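Local atomic coordinates of Ras GTPase-activating-like protein IQGAP2 (Homo sapiens, PDB entry 5CJP), a protein that is a scaffolding protein whose GAP-related region probably binds GTP-loaded Rho-family GTPases such as Cdc42 rather than speeding their GTP hydrolysis. Residues 47-50 and 51-54; 59-62 and 63-67; 98-101 and 102-106; 321-324 and 325-328. All coordinates share one frame; numbering follows the deposited sequence.

Interaction 1: 47-50 and 51-54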
loop_
_atom_site.group_PDB
_atom_site.type_symbol
_atom_site.label_atom_id
_atom_site.label_comp_id
_atom_site.label_asym_id
_atom_site.label_seq_id
_atom_site.Cartn_x
_atom_site.Cartn_y
_atom_site.Cartn_z
ATOM N N VAL E 47 -17.379 1.673 0.832
ATOM C CA VAL E 47 -17.900 2.933 0.310
ATOM C C VAL E 47 -17.558 4.076 1.264
ATOM O O VAL E 47 -17.188 5.178 0.839
ATOM C CB VAL E 47 -19.432 2.889 0.105
ATOM C CG1 VAL E 47 -19.800 1.723 -0.809
ATOM C CG2 VAL E 47 -20.141 2.760 1.436
ATOM N N ILE E 48 -17.671 3.800 2.560
ATOM C CA ILE E 48 -17.368 4.806 3.558
ATOM C C ILE E 48 -15.916 5.222 3.389
ATOM O O ILE E 48 -15.589 6.427 3.398
ATOM C CB ILE E 48 -17.561 4.263 4.963
ATOM C CG1 ILE E 48 -19.032 3.869 5.177
ATOM C CG2 ILE E 48 -17.096 5.276 5.973
ATOM C CD1 ILE E 48 -19.947 5.004 5.153
ATOM N N PHE E 49 -15.042 4.227 3.209
ATOM C CA PHE E 49 -13.614 4.504 3.049
ATOM C C PHE E 49 -13.380 5.469 1.899
ATOM O O PHE E 49 -12.521 6.346 1.970
ATOM C CB PHE E 49 -12.828 3.213 2.796
ATOM C CG PHE E 49 -11.345 3.413 2.779
ATOM C CD1 PHE E 49 -10.650 3.683 3.962
ATOM C CD2 PHE E 49 -10.636 3.416 1.577
ATOM C CE1 PHE E 49 -9.264 3.961 3.943
ATOM C CE2 PHE E 49 -9.252 3.695 1.553
ATOM C CZ PHE E 49 -8.574 3.968 2.737
ATOM N N THR E 50 -14.155 5.302 0.839
ATOM C CA THR E 50 -14.038 6.146 -0.325
ATOM C C THR E 50 -14.610 7.512 -0.043
ATOM O O THR E 50 -14.031 8.525 -0.440
ATOM C CB THR E 50 -14.766 5.522 -1.492
ATOM O OG1 THR E 50 -14.205 4.231 -1.725
ATOM C CG2 THR E 50 -14.619 6.378 -2.744
ATOM N N LEU E 51 -15.749 7.542 0.646
ATOM C CA LEU E 51 -16.374 8.808 0.990
ATOM C C LEU E 51 -15.439 9.650 1.878
ATOM O O LEU E 51 -15.455 10.877 1.813
ATOM C CB LEU E 51 -17.701 8.562 1.691
ATOM C CG LEU E 51 -18.762 7.959 0.770
ATOM C CD1 LEU E 51 -20.020 7.684 1.578
ATOM C CD2 LEU E 51 -19.075 8.909 -0.380
ATOM N N TYR E 52 -14.610 8.999 2.693
ATOM C CA TYR E 52 -13.692 9.743 3.550
ATOM C C TYR E 52 -12.797 10.638 2.710
ATOM O O TYR E 52 -12.560 11.780 3.067
ATOM C CB TYR E 52 -12.798 8.815 4.386
ATOM C CG TYR E 52 -13.485 8.042 5.497
ATOM C CD1 TYR E 52 -14.542 8.599 6.224
ATOM C CD2 TYR E 52 -13.037 6.756 5.856
ATOM C CE1 TYR E 52 -15.137 7.899 7.269
ATOM C CE2 TYR E 52 -13.618 6.053 6.900
ATOM C CZ TYR E 52 -14.663 6.629 7.606
ATOM O OH TYR E 52 -15.222 5.944 8.667
ATOM N N ASN E 53 -12.299 10.118 1.596
ATOM C CA ASN E 53 -11.432 10.907 0.718
ATOM C C ASN E 53 -12.282 11.830 -0.145
ATOM O O ASN E 53 -11.929 12.982 -0.374
ATOM C CB ASN E 53 -10.602 9.989 -0.191
ATOM C CG ASN E 53 -9.825 10.756 -1.236
ATOM O OD1 ASN E 53 -8.854 11.447 -0.927
ATOM N ND2 ASN E 53 -10.263 10.652 -2.492
ATOM N N TYR E 54 -13.407 11.318 -0.616
ATOM C CA TYR E 54 -14.279 12.115 -1.461
ATOM C C TYR E 54 -14.817 13.370 -0.754
ATOM O O TYR E 54 -14.814 14.452 -1.322
ATOM C CB TYR E 54 -15.440 11.256 -1.972
ATOM C CG TYR E 54 -16.363 12.011 -2.883
ATOM C CD1 TYR E 54 -16.020 12.241 -4.204
ATOM C CD2 TYR E 54 -17.576 12.555 -2.401
ATOM C CE1 TYR E 54 -16.851 12.997 -5.039
ATOM C CE2 TYR E 54 -18.414 13.309 -3.233
ATOM C CZ TYR E 54 -18.043 13.521 -4.538
ATOM O OH TYR E 54 -18.862 14.230 -5.364
HETATM O O HOH W 1 -12.768 8.881 -2.868
#

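Interaction 2: 59-62 and 63-67. With GTP (guanosine-5'-triphosphate), chain G.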
loop_
_atom_site.group_PDB
_atom_site.type_symbol
_atom_site.label_atom_id
_atom_site.label_comp_id
_atom_site.label_asym_id
_atom_site.label_seq_id
_atom_site.Cartn_x
_atom_site.Cartn_y
_atom_site.Cartn_z
ATOM N N ARG E 59 -17.123 21.313 -0.670
ATOM C CA ARG E 59 -18.122 21.183 -1.734
ATOM C C ARG E 59 -18.659 19.737 -1.806
ATOM O O ARG E 59 -19.876 19.519 -1.910
ATOM C CB ARG E 59 -17.558 21.604 -3.097
ATOM C CG ARG E 59 -18.550 21.388 -4.232
ATOM C CD ARG E 59 -18.034 21.842 -5.573
ATOM N NE ARG E 59 -16.877 21.074 -6.027
ATOM C CZ ARG E 59 -16.236 21.313 -7.168
ATOM N NH1 ARG E 59 -16.661 22.292 -7.958
ATOM N NH2 ARG E 59 -15.161 20.605 -7.508
ATOM N N GLU E 60 -17.759 18.755 -1.717
ATOM C CA GLU E 60 -18.137 17.322 -1.757
ATOM C C GLU E 60 -18.863 16.880 -0.488
ATOM O O GLU E 60 -19.814 16.101 -0.539
ATOM C CB GLU E 60 -16.894 16.440 -1.965
ATOM C CG GLU E 60 -16.310 16.500 -3.366
ATOM C CD GLU E 60 -16.000 17.914 -3.822
ATOM O OE1 GLU E 60 -16.623 18.371 -4.802
ATOM O OE2 GLU E 60 -15.139 18.566 -3.203
ATOM N N GLU E 61 -18.411 17.369 0.661
ATOM C CA GLU E 61 -19.083 17.029 1.897
ATOM C C GLU E 61 -20.491 17.636 1.852
ATOM O O GLU E 61 -21.438 17.091 2.417
ATOM C CB GLU E 61 -18.306 17.557 3.101
ATOM C CG GLU E 61 -19.030 17.332 4.427
ATOM C CD GLU E 61 -18.197 17.729 5.634
ATOM O OE1 GLU E 61 -17.384 18.681 5.532
ATOM O OE2 GLU E 61 -18.371 17.092 6.693
ATOM N N TYR E 62 -20.635 18.761 1.167
ATOM C CA TYR E 62 -21.938 19.382 1.040
ATOM C C TYR E 62 -22.897 18.432 0.302
ATOM O O TYR E 62 -24.033 18.210 0.735
ATOM C CB TYR E 62 -21.810 20.691 0.269
ATOM C CG TYR E 62 -23.136 21.253 -0.150
ATOM C CD1 TYR E 62 -23.972 21.872 0.777
ATOM C CD2 TYR E 62 -23.579 21.126 -1.465
ATOM C CE1 TYR E 62 -25.218 22.350 0.405
ATOM C CE2 TYR E 62 -24.824 21.595 -1.848
ATOM C CZ TYR E 62 -25.635 22.210 -0.907
ATOM O OH TYR E 62 -26.858 22.702 -1.280
ATOM N N LEU E 63 -22.436 17.872 -0.813
ATOM C CA LEU E 63 -23.278 16.963 -1.594
ATOM C C LEU E 63 -23.638 15.697 -0.799
ATOM O O LEU E 63 -24.768 15.173 -0.877
ATOM C CB LEU E 63 -22.560 16.587 -2.894
ATOM C CG LEU E 63 -22.172 17.740 -3.828
ATOM C CD1 LEU E 63 -21.281 17.226 -4.948
ATOM C CD2 LEU E 63 -23.418 18.382 -4.396
ATOM N N LEU E 64 -22.677 15.200 -0.027
ATOM C CA LEU E 64 -22.922 14.002 0.762
ATOM C C LEU E 64 -23.987 14.314 1.798
ATOM O O LEU E 64 -24.829 13.466 2.110
ATOM C CB LEU E 64 -21.635 13.556 1.443
ATOM C CG LEU E 64 -21.742 12.375 2.391
ATOM C CD1 LEU E 64 -22.375 11.197 1.677
ATOM C CD2 LEU E 64 -20.356 12.042 2.897
ATOM N N LEU E 65 -23.944 15.529 2.349
ATOM C CA LEU E 65 -24.941 15.940 3.337
ATOM C C LEU E 65 -26.309 15.986 2.682
ATOM O O LEU E 65 -27.299 15.562 3.264
ATOM C CB LEU E 65 -24.608 17.318 3.933
ATOM C CG LEU E 65 -23.483 17.331 4.981
ATOM C CD1 LEU E 65 -23.092 18.755 5.348
ATOM C CD2 LEU E 65 -23.924 16.533 6.196
ATOM N N LYS E 66 -26.371 16.492 1.460
ATOM C CA LYS E 66 -27.655 16.565 0.781
ATOM C C LYS E 66 -28.122 15.171 0.435
ATOM O O LYS E 66 -29.322 14.902 0.412
ATOM C CB LYS E 66 -27.542 17.422 -0.473
ATOM C CG LYS E 66 -27.030 18.816 -0.160
ATOM C CD LYS E 66 -27.968 19.564 0.794
ATOM C CE LYS E 66 -29.314 19.850 0.135
ATOM N NZ LYS E 66 -30.098 20.849 0.910
ATOM N N LEU E 67 -27.175 14.274 0.181
ATOM C CA LEU E 67 -27.520 12.893 -0.142
ATOM C C LEU E 67 -28.144 12.287 1.114
ATOM O O LEU E 67 -29.214 11.687 1.068
ATOM C CB LEU E 67 -26.262 12.121 -0.537
ATOM C CG LEU E 67 -26.362 10.701 -1.095
ATOM C CD1 LEU E 67 -25.826 9.735 -0.099
ATOM C CD2 LEU E 67 -27.787 10.380 -1.494
HETATM P PG GTP G . -6.347 13.637 -6.605
HETATM O O1G GTP G . -4.845 13.136 -6.320
HETATM O O2G GTP G . -6.615 13.813 -8.053
HETATM O O3G GTP G . -7.320 12.545 -5.940
HETATM O O3B GTP G . -6.537 14.969 -5.718
HETATM P PB GTP G . -6.508 16.450 -6.357
HETATM O O1B GTP G . -5.387 17.182 -5.726
HETATM O O2B GTP G . -6.540 16.344 -7.833
HETATM O O3A GTP G . -7.922 17.032 -5.851
HETATM P PA GTP G . -8.689 18.184 -6.681
HETATM O O1A GTP G . -7.670 19.104 -7.238
HETATM O O2A GTP G . -9.656 17.544 -7.601
HETATM O "O5'" GTP G . -9.508 18.930 -5.514
HETATM C "C5'" GTP G . -10.578 18.247 -4.855
HETATM C "C4'" GTP G . -11.586 19.260 -4.317
HETATM O "O4'" GTP G . -10.961 20.217 -3.449
HETATM C "C3'" GTP G . -12.110 20.104 -5.477
HETATM O "O3'" GTP G . -13.130 19.359 -6.149
HETATM C "C2'" GTP G . -12.740 21.232 -4.667
HETATM O "O2'" GTP G . -13.953 20.786 -4.054
HETATM C "C1'" GTP G . -11.682 21.455 -3.584
HETATM N N9 GTP G . -10.711 22.497 -3.985
HETATM C C8 GTP G . -9.649 22.342 -4.774
HETATM N N7 GTP G . -8.986 23.492 -4.851
HETATM C C5 GTP G . -9.632 24.399 -4.113
HETATM C C6 GTP G . -9.399 25.729 -3.813
HETATM O O6 GTP G . -8.433 26.339 -4.276
HETATM N N1 GTP G . -10.298 26.387 -2.960
HETATM C C2 GTP G . -11.399 25.695 -2.448
HETATM N N2 GTP G . -12.273 26.322 -1.665
HETATM N N3 GTP G . -11.587 24.405 -2.756
HETATM C C4 GTP G . -10.737 23.755 -3.563
#

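Interaction 3: 98-101 and 102-106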
loop_
_atom_site.group_PDB
_atom_site.type_symbol
_atom_site.label_atom_id
_atom_site.label_comp_id
_atom_site.label_asym_id
_atom_site.label_seq_id
_atom_site.Cartn_x
_atom_site.Cartn_y
_atom_site.Cartn_z
ATOM N N VAL E 98 -23.761 7.520 10.722
ATOM C CA VAL E 98 -23.014 7.280 11.949
ATOM C C VAL E 98 -21.571 6.863 11.724
ATOM O O VAL E 98 -20.683 7.404 12.361
ATOM C CB VAL E 98 -23.704 6.219 12.825
ATOM C CG1 VAL E 98 -22.771 5.764 13.950
ATOM C CG2 VAL E 98 -24.981 6.804 13.399
ATOM N N SER E 99 -21.332 5.907 10.830
ATOM C CA SER E 99 -19.970 5.451 10.554
ATOM C C SER E 99 -19.133 6.559 9.964
ATOM O O SER E 99 -18.028 6.816 10.410
ATOM C CB SER E 99 -19.957 4.281 9.567
ATOM O OG SER E 99 -20.564 3.119 10.101
ATOM N N PHE E 100 -19.665 7.219 8.949
ATOM C CA PHE E 100 -18.927 8.285 8.306
ATOM C C PHE E 100 -18.489 9.359 9.283
ATOM O O PHE E 100 -17.422 9.937 9.133
ATOM C CB PHE E 100 -19.754 8.919 7.193
ATOM C CG PHE E 100 -19.047 10.036 6.501
ATOM C CD1 PHE E 100 -18.017 9.769 5.602
ATOM C CD2 PHE E 100 -19.351 11.374 6.810
ATOM C CE1 PHE E 100 -17.299 10.811 5.021
ATOM C CE2 PHE E 100 -18.632 12.428 6.234
ATOM C CZ PHE E 100 -17.611 12.147 5.341
ATOM N N ASN E 101 -19.306 9.630 10.290
ATOM C CA ASN E 101 -18.942 10.650 11.257
ATOM C C ASN E 101 -17.946 10.180 12.316
ATOM O O ASN E 101 -17.362 10.989 13.033
ATOM C CB ASN E 101 -20.212 11.231 11.896
ATOM C CG ASN E 101 -20.843 12.325 11.030
ATOM O OD1 ASN E 101 -20.275 13.399 10.871
ATOM N ND2 ASN E 101 -21.996 12.045 10.457
ATOM N N ARG E 102 -17.729 8.875 12.394
ATOM C CA ARG E 102 -16.780 8.334 13.362
ATOM C C ARG E 102 -15.343 8.521 12.909
ATOM O O ARG E 102 -14.493 8.978 13.678
ATOM C CB ARG E 102 -17.018 6.839 13.598
ATOM C CG ARG E 102 -17.972 6.545 14.716
ATOM C CD ARG E 102 -18.226 5.054 14.892
ATOM N NE ARG E 102 -19.248 4.859 15.913
ATOM C CZ ARG E 102 -20.258 4.006 15.794
ATOM N NH1 ARG E 102 -20.379 3.253 14.699
ATOM N NH2 ARG E 102 -21.178 3.943 16.743
ATOM N N GLY E 103 -15.072 8.165 11.659
ATOM C CA GLY E 103 -13.716 8.271 11.168
ATOM C C GLY E 103 -13.512 9.090 9.922
ATOM O O GLY E 103 -12.739 8.692 9.050
ATOM N N ALA E 104 -14.191 10.231 9.845
ATOM C CA ALA E 104 -14.075 11.131 8.704
ATOM C C ALA E 104 -12.683 11.768 8.677
ATOM O O ALA E 104 -11.676 11.072 8.656
ATOM C CB ALA E 104 -15.161 12.212 8.773
ATOM N N ARG E 105 -12.636 13.096 8.701
ATOM C CA ARG E 105 -11.378 13.842 8.658
ATOM C C ARG E 105 -10.976 14.587 9.924
ATOM O O ARG E 105 -9.845 15.067 10.041
ATOM C CB ARG E 105 -11.438 14.835 7.526
ATOM C CG ARG E 105 -11.165 14.220 6.217
ATOM C CD ARG E 105 -9.715 13.834 6.212
ATOM N NE ARG E 105 -9.089 14.263 4.978
ATOM C CZ ARG E 105 -9.202 13.598 3.840
ATOM N NH1 ARG E 105 -9.911 12.473 3.810
ATOM N NH2 ARG E 105 -8.629 14.060 2.736
ATOM N N GLY E 106 -11.917 14.723 10.848
ATOM C CA GLY E 106 -11.622 15.381 12.105
ATOM C C GLY E 106 -11.253 14.252 13.042
ATOM O O GLY E 106 -11.067 14.452 14.237
#

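Interaction 4: 321-324 and 325-328. With GTP (guanosine-5'-triphosphate), chain G.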
loop_
_atom_site.group_PDB
_atom_site.type_symbol
_atom_site.label_atom_id
_atom_site.label_comp_id
_atom_site.label_asym_id
_atom_site.label_seq_id
_atom_site.Cartn_x
_atom_site.Cartn_y
_atom_site.Cartn_z
ATOM N N PHE E 321 -21.327 26.406 5.102
ATOM C CA PHE E 321 -20.172 26.579 4.235
ATOM C C PHE E 321 -20.727 27.643 3.279
ATOM O O PHE E 321 -21.836 27.485 2.779
ATOM C CB PHE E 321 -19.862 25.312 3.438
ATOM C CG PHE E 321 -19.989 24.023 4.218
ATOM C CD1 PHE E 321 -19.556 23.929 5.537
ATOM C CD2 PHE E 321 -20.459 22.870 3.587
ATOM C CE1 PHE E 321 -19.582 22.703 6.215
ATOM C CE2 PHE E 321 -20.491 21.635 4.255
ATOM C CZ PHE E 321 -20.050 21.551 5.569
ATOM N N ASN E 322 -20.022 28.739 3.042
ATOM C CA ASN E 322 -20.562 29.722 2.112
ATOM C C ASN E 322 -20.530 29.109 0.725
ATOM O O ASN E 322 -19.681 29.450 -0.095
ATOM C CB ASN E 322 -19.735 30.994 2.138
ATOM C CG ASN E 322 -19.821 31.694 3.460
ATOM O OD1 ASN E 322 -20.916 31.997 3.940
ATOM N ND2 ASN E 322 -18.670 31.955 4.070
ATOM N N MET E 323 -21.465 28.201 0.471
ATOM C CA MET E 323 -21.538 27.502 -0.795
ATOM C C MET E 323 -21.619 28.408 -2.016
ATOM O O MET E 323 -21.373 27.957 -3.138
ATOM C CB MET E 323 -22.710 26.512 -0.783
ATOM C CG MET E 323 -22.483 25.292 0.133
ATOM S SD MET E 323 -20.888 24.385 -0.156
ATOM C CE MET E 323 -21.202 23.788 -1.805
ATOM N N ASP E 324 -21.939 29.682 -1.800
ATOM C CA ASP E 324 -22.034 30.625 -2.905
ATOM C C ASP E 324 -20.695 30.773 -3.606
ATOM O O ASP E 324 -20.632 31.134 -4.785
ATOM C CB ASP E 324 -22.539 31.985 -2.413
ATOM C CG ASP E 324 -24.044 31.998 -2.186
ATOM O OD1 ASP E 324 -24.783 31.598 -3.114
ATOM O OD2 ASP E 324 -24.486 32.413 -1.088
ATOM N N LYS E 325 -19.617 30.464 -2.893
ATOM C CA LYS E 325 -18.284 30.564 -3.482
ATOM C C LYS E 325 -18.055 29.513 -4.580
ATOM O O LYS E 325 -17.079 29.609 -5.314
ATOM C CB LYS E 325 -17.213 30.390 -2.417
ATOM C CG LYS E 325 -16.746 28.948 -2.274
ATOM C CD LYS E 325 -15.824 28.765 -1.094
ATOM C CE LYS E 325 -16.610 28.681 0.201
ATOM N NZ LYS E 325 -15.747 29.056 1.339
ATOM N N TYR E 326 -18.945 28.516 -4.670
ATOM C CA TYR E 326 -18.849 27.443 -5.666
ATOM C C TYR E 326 -19.943 27.523 -6.741
ATOM O O TYR E 326 -19.846 26.862 -7.775
ATOM C CB TYR E 326 -18.936 26.064 -4.986
ATOM C CG TYR E 326 -17.890 25.787 -3.917
ATOM C CD1 TYR E 326 -16.556 25.552 -4.265
ATOM C CD2 TYR E 326 -18.231 25.766 -2.558
ATOM C CE1 TYR E 326 -15.581 25.294 -3.290
ATOM C CE2 TYR E 326 -17.264 25.514 -1.581
ATOM C CZ TYR E 326 -15.938 25.280 -1.959
ATOM O OH TYR E 326 -14.964 25.053 -1.019
ATOM N N THR E 327 -20.988 28.316 -6.496
ATOM C CA THR E 327 -22.096 28.470 -7.459
ATOM C C THR E 327 -21.827 29.631 -8.397
ATOM O O THR E 327 -22.146 29.576 -9.579
ATOM C CB THR E 327 -23.447 28.724 -6.750
ATOM O OG1 THR E 327 -23.246 29.602 -5.632
ATOM C CG2 THR E 327 -24.067 27.414 -6.280
ATOM N N ASP E 328 -21.253 30.693 -7.847
ATOM C CA ASP E 328 -20.894 31.870 -8.619
ATOM C C ASP E 328 -19.505 31.522 -9.130
ATOM O O ASP E 328 -18.507 32.030 -8.620
ATOM C CB ASP E 328 -20.839 33.094 -7.694
ATOM C CG ASP E 328 -20.416 34.359 -8.413
ATOM O OD1 ASP E 328 -19.235 34.463 -8.803
ATOM O OD2 ASP E 328 -21.269 35.254 -8.590
HETATM P PG GTP G . -6.347 13.637 -6.605
HETATM O O1G GTP G . -4.845 13.136 -6.320
HETATM O O2G GTP G . -6.615 13.813 -8.053
HETATM O O3G GTP G . -7.320 12.545 -5.940
HETATM O O3B GTP G . -6.537 14.969 -5.718
HETATM P PB GTP G . -6.508 16.450 -6.357
HETATM O O1B GTP G . -5.387 17.182 -5.726
HETATM O O2B GTP G . -6.540 16.344 -7.833
HETATM O O3A GTP G . -7.922 17.032 -5.851
HETATM P PA GTP G . -8.689 18.184 -6.681
HETATM O O1A GTP G . -7.670 19.104 -7.238
HETATM O O2A GTP G . -9.656 17.544 -7.601
HETATM O "O5'" GTP G . -9.508 18.930 -5.514
HETATM C "C5'" GTP G . -10.578 18.247 -4.855
HETATM C "C4'" GTP G . -11.586 19.260 -4.317
HETATM O "O4'" GTP G . -10.961 20.217 -3.449
HETATM C "C3'" GTP G . -12.110 20.104 -5.477
HETATM O "O3'" GTP G . -13.130 19.359 -6.149
HETATM C "C2'" GTP G . -12.740 21.232 -4.667
HETATM O "O2'" GTP G . -13.953 20.786 -4.054
HETATM C "C1'" GTP G . -11.682 21.455 -3.584
HETATM N N9 GTP G . -10.711 22.497 -3.985
HETATM C C8 GTP G . -9.649 22.342 -4.774
HETATM N N7 GTP G . -8.986 23.492 -4.851
HETATM C C5 GTP G . -9.632 24.399 -4.113
HETATM C C6 GTP G . -9.399 25.729 -3.813
HETATM O O6 GTP G . -8.433 26.339 -4.276
HETATM N N1 GTP G . -10.298 26.387 -2.960
HETATM C C2 GTP G . -11.399 25.695 -2.448
HETATM N N2 GTP G . -12.273 26.322 -1.665
HETATM N N3 GTP G . -11.587 24.405 -2.756
HETATM C C4 GTP G . -10.737 23.755 -3.563
#

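Interaction 1: 47-50 and 51-54
Ile48 presents its CG2 methyl to one face of the Tyr52 ring, one helical turn further on, and comes within 3.2 Å of Tyr52 CZ. With chi1 of Ile48 at -62°, CG1 lies beside the backbone N and CG2 is left to point at the ring. Tyr52 in turn, CG beside its own N (chi1 -70°), folds back along the helix, so that Ile48 O also stands above that face, toward the rim, 3.4 Å from Tyr52 CG. A beta-branched residue suits this place because its second branch reaches the ring while the longer branch, ending in CD1, runs toward Leu51. On the same packed side, Leu51 closes over the turn before it: its CG is 3.2 Å from Val47 O, and its CD1 lies 4.5 Å from Ile48 CD1. The backbone is an ordinary alpha-helix, with Leu51 N bonded to Val47 O at 2.8 Å and Tyr54 N to Thr50 O at 2.9 Å.

The other side is looser. Phe49 is exposed, and the two rings meet loosely, Phe49 CD1 4.3 Å from Tyr52 CD2. Here a water donates to Thr50 O and accepts from Asn53 ND2, giving the carbonyl a further partner. Thr50 OG1 turns back to Thr46 O, while Asn53 ND2 also bonds an aromatic side chain of another protein.

In the bundle, Val47, Leu51 and Tyr54 rest on helix 25-34, Ile48 and Leu51 on Met96 of helix 92-102, and Tyr54 on Glu60 and Leu63 of helix 58-79.

Interaction 2: 59-62 and 63-67
Arg59 accepts the amide of Leu63 on its carbonyl oxygen, N to O 3.2 Å, while its side chain runs the other way, to the bound GTP. A bend at chi3 (64°) brings the guanidinium to the ribose, where Arg59 NH2 donates to GTP O3' at 2.7 Å. Arg59 NE meanwhile forms a salt bridge with Glu60 OE1, 3.0 Å away and on that oxygen's syn lone pair. The other carboxylate oxygen, Glu60 OE2, accepts from GTP O2' at 2.7 Å; an acid and a base side by side thus grip the two ribose hydroxyls, and their bridge probably keeps both groups in place. They sit near the start of helix 58-79, whose regular i to i+4 bonding continues from Glu60 O to Leu64 N. Glu61 repeats the pattern with Leu65, and its CG lies 4.4 Å from Leu65 CD1. Tyr62 offers a ring face to the aliphatic part of Lys66: Lys66 CG sits 4.0 Å from the ring centroid, 19° off the normal, a CH-pi contact. Bends at chi2 and chi3 of the lysine carry its amine past the ring to Glu318, which is also bonded by Tyr62 OH. Replacing Tyr62 by alanine would probably strip the Lys66 methylenes of the face they pack on and leave Glu318 without its hydroxyl partner. Leu63, crossing the tyrosine at about a right angle, brings its CD2 to 4.0 Å from Tyr62 CD2.

Interaction 3: 98-101 and 102-106
Arg102 lies alongside Val98, both side chains pointing the same way, and the guanidinium spreads one face over a methyl of the valine. Val98 CG1 is 3.5 Å from Arg102 NH1 and 3.6 Å from Arg102 CZ. Chi1 of Val98, at 168°, puts that methyl anti to its N and under the arginine, whose chain is extended from CG to NE; a branched apolar residue here supports the flat cation and leaves its N-H edges for polar partners. The second side-chain contact joins Phe100 to Ala104: the alanine CB stands over one face of the ring, toward the rim, 4.2 Å from Phe100 CZ. A side chain as small as a methyl lets the departing backbone stay close to the aromatic.

Between these two, the helical bonding frays. Arg102 N bonds Ser99 O at 2.9 Å, approaching from above the carbonyl plane, whereas its bond to Val98 O is weak, as is that of Gly103 N to Ser99 O at 3.5 Å. This is where helix 92-102 gives way to the loop before helix 111-123, a region that probably corresponds to the finger loop of Ras GAPs.

Further out, Arg102 NH2 bonds Tyr237 O, and the arginine packs on Pro240 of helix 222-243 and on Phe248. Leu232 of helix 222-243 backs Val98. Asn101 ND2 turns back to Val97 O and Ser99 OG to Lys95 O, while Phe100 rests on Ala55.

Interaction 4: 321-324 and 325-328
Met323 and Tyr326 make the main side-chain contact, a Met-aromatic pair in which the thioether approaches the ring obliquely. Met323 CE is 3.6 Å from Tyr326 CD2, and SD lies 5.0 Å from the ring centroid; bends at chi2 and chi3 (-52° and -65°) curl the flexible methionine back to reach it. Over the centre of one ring face lies CG of the adjacent Lys325.

Two i to i+3 backbone bonds form the turn, Lys325 N to Asn322 O at 3.0 Å and Tyr326 N to Met323 O at 2.9 Å. Asp328 N bonds Asp324 O, i to i+4. Thr327 OG1 adds a weak bond to Asp324 O.

Among the polar ends, Lys325 NZ forms a salt bridge with an acidic side chain of another protein. Tyr326 OH accepts from GTP N2 at 3.0 Å, nearly straight at 164°, and is also bonded with Gln58 OE1. A phenylalanine in its place would probably leave both the guanine amino group and Gln58 without this partner.

Tyrosine suits this place on a short, weakly bonded helix because its ring packs on the methionine while its hydroxyl bonds the guanine amino group, at the base end of the GTP pocket.

How the interactions relate
The four interactions follow one another along the chain, on helix 37-54, helix 58-79, the end of helix 92-102 and the turn around helix 324-327. The first three form one packed group, with centres about 10 to 14 Å apart: Leu51 touches Leu64, Leu64 touches Phe100, and Tyr52 meets Gly103 and Ala104. Interaction 4 joins the group through interaction 2, whose centre is about 13 Å away, where Met323 packs on Tyr62 and Phe321 on Leu65; its centre lies about 23 and 24 Å from those of interactions 1 and 3. The helical group and this sequence-distant turn thus meet beside the GTP, held by interactions 2 and 4 at ribose and base, where another protein chain also binds it.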